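Local coordinates for protein triphenylmethane reductase (Citrobacter sp., PDB 2VRC) that probably reduces triphenylmethane dyes to their colourless leuco forms, drawing on the NADP(H) cofactor that it binds in a Rossmann-type domain, at residues T6-Q11 and A31-V36; Y196-N201 and D265-L270. The protein carries 4 engineered substitutions. One frame throughout, in Å; residues are numbered along the deposited sequence.

Contact 1 of 2, residues T6-Q11 and A31-V36; sequences TGATGQ and AIVRNV
The flat peptide group joining Ile32 to Val33 holds its carbonyl oxygen out to the loop at Thr6-Ala8. Ala8 CB stands well above one face, 3.5 Å from Ile32 O; Thr6 CA lies much nearer the plane, slightly to its other side and 3.7 Å from Ile32 O. Ala8 N also approaches the oxygen, tilted from the peptide plane on the side of its own methyl; this hydrogen bond is weak and doubtful, 3.4 Å from Ala8 N to Ile32 O. The methyl of Ala8 then settles between two side chains of the strand, with CB 3.7 Å from Ala31 CB and 3.7 Å from Val33 CG1. Val33 keeps CG1 opposite its own carbonyl carbon (chi1 -62°), which carries this methyl to Ala8 and on to Thr9 OG1. Thr9 and Val33 cross there at about a right angle. This is the start of a Rossmann fold: Thr6-Gly10 form the glycine-rich dinucleotide-binding loop after strand 3-5, Gln11 starts helix 11-23, and Ala31-Val33 end the second strand of the same beta-alpha-beta unit, which the chain leaves as a loop at Arg34. Gly7, with positive phi (53°), opens a type I turn closed by Gly10 N to Gly7 O at 2.8 Å, and Gly10 occupies the N-cap position of the helix. Thr9, Gly10, Gln11 and Arg34 are NADP(+)-binding residues, although this chain carries no cofactor. Thr6 OG1, turned from the strand, is hydrogen-bonded to Tyr54 OH and Ile73 N, while Ile17 of helix 11-23 covers Ala8 and Ala31.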
# COMPACT_ATOMS: atom_id res chain seq x y z
N THR A 6 -16.48 -2.97 18.44
CA THR A 6 -16.44 -4.30 17.88
C THR A 6 -17.00 -5.25 18.95
O THR A 6 -17.26 -4.83 20.08
CB THR A 6 -15.03 -4.68 17.48
OG1 THR A 6 -14.23 -4.70 18.66
CG2 THR A 6 -14.45 -3.66 16.51
N GLY A 7 -17.17 -6.53 18.59
CA GLY A 7 -17.75 -7.52 19.49
C GLY A 7 -19.08 -7.03 20.04
O GLY A 7 -19.51 -7.45 21.11
N ALA A 8 -19.73 -6.17 19.28
CA ALA A 8 -20.89 -5.42 19.71
C ALA A 8 -22.06 -6.31 20.14
O ALA A 8 -23.03 -5.84 20.75
CB ALA A 8 -21.30 -4.46 18.61
N THR A 9 -21.93 -7.59 19.84
CA THR A 9 -22.94 -8.62 20.08
C THR A 9 -22.55 -9.52 21.25
O THR A 9 -23.39 -10.22 21.79
CB THR A 9 -23.12 -9.45 18.76
OG1 THR A 9 -24.39 -9.12 18.17
CG2 THR A 9 -23.02 -10.95 18.97
N GLY A 10 -21.27 -9.53 21.61
CA GLY A 10 -20.81 -10.17 22.85
C GLY A 10 -21.31 -9.44 24.09
O GLY A 10 -21.96 -8.39 23.99
N GLN A 11 -21.00 -10.00 25.25
CA GLN A 11 -21.45 -9.44 26.51
C GLN A 11 -20.77 -8.13 26.81
O GLN A 11 -21.47 -7.14 27.06
CB GLN A 11 -21.24 -10.44 27.65
CG GLN A 11 -22.13 -11.67 27.50
CD GLN A 11 -21.82 -12.75 28.54
OE1 GLN A 11 -20.73 -13.35 28.53
NE2 GLN A 11 -22.79 -13.04 29.40
N ALA A 31 -22.30 -0.19 15.66
CA ALA A 31 -22.09 -1.50 16.25
C ALA A 31 -21.53 -2.39 15.18
O ALA A 31 -22.15 -2.59 14.15
CB ALA A 31 -23.40 -2.07 16.79
N ILE A 32 -20.33 -2.93 15.40
CA ILE A 32 -19.70 -3.81 14.42
C ILE A 32 -19.82 -5.27 14.87
O ILE A 32 -19.36 -5.61 15.94
CB ILE A 32 -18.24 -3.38 14.16
CG1 ILE A 32 -18.24 -2.03 13.46
CG2 ILE A 32 -17.54 -4.38 13.31
CD1 ILE A 32 -16.97 -1.31 13.55
N VAL A 33 -20.46 -6.10 14.06
CA VAL A 33 -20.86 -7.45 14.47
C VAL A 33 -20.58 -8.49 13.37
O VAL A 33 -20.57 -8.16 12.18
CB VAL A 33 -22.39 -7.53 14.83
CG1 VAL A 33 -22.74 -6.63 16.00
CG2 VAL A 33 -23.27 -7.20 13.63
N ARG A 34 -20.40 -9.74 13.78
CA ARG A 34 -20.23 -10.85 12.84
C ARG A 34 -21.50 -11.16 12.04
O ARG A 34 -21.41 -11.52 10.87
CB ARG A 34 -19.76 -12.10 13.58
CG ARG A 34 -18.98 -13.09 12.72
CD ARG A 34 -18.59 -14.36 13.51
NE ARG A 34 -18.23 -15.48 12.62
CZ ARG A 34 -19.12 -16.23 11.94
NH1 ARG A 34 -20.43 -15.99 12.03
NH2 ARG A 34 -18.69 -17.22 11.16
N ASN A 35 -22.67 -11.00 12.65
CA ASN A 35 -23.94 -11.33 12.00
C ASN A 35 -24.94 -10.17 12.12
O ASN A 35 -25.45 -9.92 13.21
CB ASN A 35 -24.52 -12.62 12.61
CG ASN A 35 -25.56 -13.30 11.71
OD1 ASN A 35 -26.61 -12.73 11.40
ND2 ASN A 35 -25.26 -14.53 11.29
N VAL A 36 -25.22 -9.48 11.02
CA VAL A 36 -26.01 -8.24 11.10
C VAL A 36 -27.47 -8.42 11.54
O VAL A 36 -28.00 -7.59 12.29
CB VAL A 36 -25.98 -7.39 9.79
CG1 VAL A 36 -24.79 -6.48 9.77
CG2 VAL A 36 -26.05 -8.28 8.55

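Contact 2 of 2, residues Y196-N201 and D265-L270; sequences YNLVSN and DDLQKL
Asp266 sets CG beside its backbone N and anti to its carbonyl carbon (chi1 -64°), swinging the carboxylate to the strand, where OD2 accepts from Asn197 N (3.0 Å, N-H...O angle 151°) on its anti lone pair. Leu198, with the same first torsion, sends CD2 to the helix, 3.8 Å from Leu270 CD2 and 4.1 Å from Leu267 CB. The Tyr196 ring lies obliquely to the carboxylate, its plane steeply inclined and CD1 4.0 Å from Asp266 CG; its OH is hydrogen-bonded to His191 ND1. Strand 194-198 is one edge strand of the parallel Rossmann sheet in this chain: Tyr196 and Leu198 pair with strand 135-140, and helix 266-271, here crossing at 91°, meets the strand's other edge with its N-terminal turn. Two waters bridge the backbones. One molecule accepts from Val199 N (2.7 Å) and Leu267 N (3.0 Å) and also reaches Asn197 O; a second links Gln268 N to Val199 O. Leu267 lays CD2 against Val199 O at 3.6 Å, and helix 175-186 covers Leu198, Leu267 and Leu270 through Ala181 and Val185.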
# COMPACT_ATOMS: atom_id res chain seq x y z
N TYR A 196 -4.35 2.23 31.25
CA TYR A 196 -4.98 2.03 32.54
C TYR A 196 -5.00 0.54 32.89
O TYR A 196 -5.38 -0.32 32.07
CB TYR A 196 -6.40 2.58 32.52
CG TYR A 196 -6.47 4.05 32.23
CD1 TYR A 196 -5.76 4.98 33.02
CD2 TYR A 196 -7.27 4.53 31.19
CE1 TYR A 196 -5.84 6.34 32.78
CE2 TYR A 196 -7.35 5.90 30.93
CZ TYR A 196 -6.64 6.79 31.73
OH TYR A 196 -6.74 8.14 31.45
N ASN A 197 -4.57 0.22 34.11
CA ASN A 197 -4.71 -1.12 34.64
C ASN A 197 -5.97 -1.03 35.47
O ASN A 197 -5.98 -0.37 36.52
CB ASN A 197 -3.51 -1.49 35.49
CG ASN A 197 -2.29 -1.71 34.67
OD1 ASN A 197 -2.29 -2.54 33.76
ND2 ASN A 197 -1.25 -0.97 34.95
N LEU A 198 -7.03 -1.65 34.95
CA LEU A 198 -8.38 -1.47 35.44
C LEU A 198 -8.77 -2.67 36.30
O LEU A 198 -9.37 -3.65 35.80
CB LEU A 198 -9.35 -1.32 34.26
CG LEU A 198 -9.22 -0.06 33.37
CD1 LEU A 198 -10.24 -0.11 32.20
CD2 LEU A 198 -9.38 1.27 34.17
N VAL A 199 -8.43 -2.59 37.59
CA VAL A 199 -8.75 -3.68 38.51
C VAL A 199 -9.52 -3.24 39.74
O VAL A 199 -9.76 -2.06 39.91
CB VAL A 199 -7.48 -4.38 38.93
CG1 VAL A 199 -6.75 -4.82 37.69
CG2 VAL A 199 -6.64 -3.48 39.82
N SER A 200 -9.87 -4.18 40.62
CA SER A 200 -10.57 -3.83 41.85
C SER A 200 -9.65 -3.37 42.97
O SER A 200 -8.59 -3.96 43.17
CB SER A 200 -11.40 -4.97 42.38
OG SER A 200 -12.18 -4.47 43.47
N ASN A 201 -10.08 -2.35 43.72
CA ASN A 201 -9.38 -1.97 44.95
C ASN A 201 -10.06 -2.50 46.21
O ASN A 201 -9.90 -1.97 47.29
CB ASN A 201 -9.12 -0.47 45.03
CG ASN A 201 -10.37 0.38 44.93
OD1 ASN A 201 -10.25 1.57 44.69
ND2 ASN A 201 -11.56 -0.19 45.15
N ASP A 265 -5.76 2.17 41.43
CA ASP A 265 -6.89 3.08 41.59
C ASP A 265 -7.42 3.62 40.27
O ASP A 265 -8.39 4.40 40.30
CB ASP A 265 -6.47 4.28 42.43
CG ASP A 265 -6.24 3.94 43.87
OD1 ASP A 265 -6.69 2.84 44.32
OD2 ASP A 265 -5.59 4.77 44.54
N ASP A 266 -6.79 3.25 39.14
CA ASP A 266 -7.26 3.69 37.80
C ASP A 266 -8.77 3.54 37.61
O ASP A 266 -9.41 4.46 37.15
CB ASP A 266 -6.53 2.97 36.65
CG ASP A 266 -5.03 3.29 36.60
OD1 ASP A 266 -4.63 4.33 37.16
OD2 ASP A 266 -4.24 2.51 35.99
N LEU A 267 -9.34 2.41 38.00
CA LEU A 267 -10.73 2.15 37.71
C LEU A 267 -11.66 3.02 38.55
O LEU A 267 -12.61 3.62 38.05
CB LEU A 267 -11.04 0.67 37.91
CG LEU A 267 -12.46 0.21 37.59
CD1 LEU A 267 -12.94 0.66 36.21
CD2 LEU A 267 -12.52 -1.28 37.71
N GLN A 268 -11.35 3.07 39.83
CA GLN A 268 -12.10 3.82 40.80
C GLN A 268 -12.14 5.31 40.42
O GLN A 268 -13.19 5.94 40.47
CB GLN A 268 -11.40 3.62 42.15
CG GLN A 268 -12.35 3.43 43.32
CD GLN A 268 -12.58 4.74 43.99
OE1 GLN A 268 -13.64 4.97 44.59
NE2 GLN A 268 -11.59 5.64 43.85
N LYS A 269 -10.98 5.83 40.00
CA LYS A 269 -10.87 7.21 39.54
C LYS A 269 -11.65 7.44 38.25
O LYS A 269 -12.08 8.55 37.95
CB LYS A 269 -9.41 7.62 39.34
CG LYS A 269 -8.63 7.75 40.66
CD LYS A 269 -7.25 8.41 40.48
CE LYS A 269 -6.41 8.23 41.74
NZ LYS A 269 -7.10 8.63 43.03
N LEU A 270 -11.83 6.37 37.49
CA LEU A 270 -12.57 6.47 36.24
C LEU A 270 -14.11 6.36 36.43
O LEU A 270 -14.84 7.08 35.78
CB LEU A 270 -12.02 5.43 35.27
CG LEU A 270 -11.96 5.64 33.78
CD1 LEU A 270 -11.49 7.04 33.40
CD2 LEU A 270 -11.07 4.56 33.21
O HOH W 1 -7.91 -0.16 38.52
O HOH W 2 -9.85 0.69 41.36

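How the contacts relate
From the N terminus the chain leaves strand 3-5, turns through the loop of contact 1, runs down helix 11-23 and returns on strand 29-33, where contact 1 closes a short loop of one beta-alpha-beta unit. Contact 2 opens far later, on strand 194-198, and closes a largely helical excursion of 63 residues when helix 266-271 comes back. The two are in series; they neither nest nor cross. Both reach the seven-stranded sheet, contact 1 toward one side and contact 2 at the opposite edge strand, with centres 26 Å apart. Contact 1 contains cofactor-binding residues; contact 2 approaches that site through Val199, whose side chain lies about 4 Å from that of Ala141.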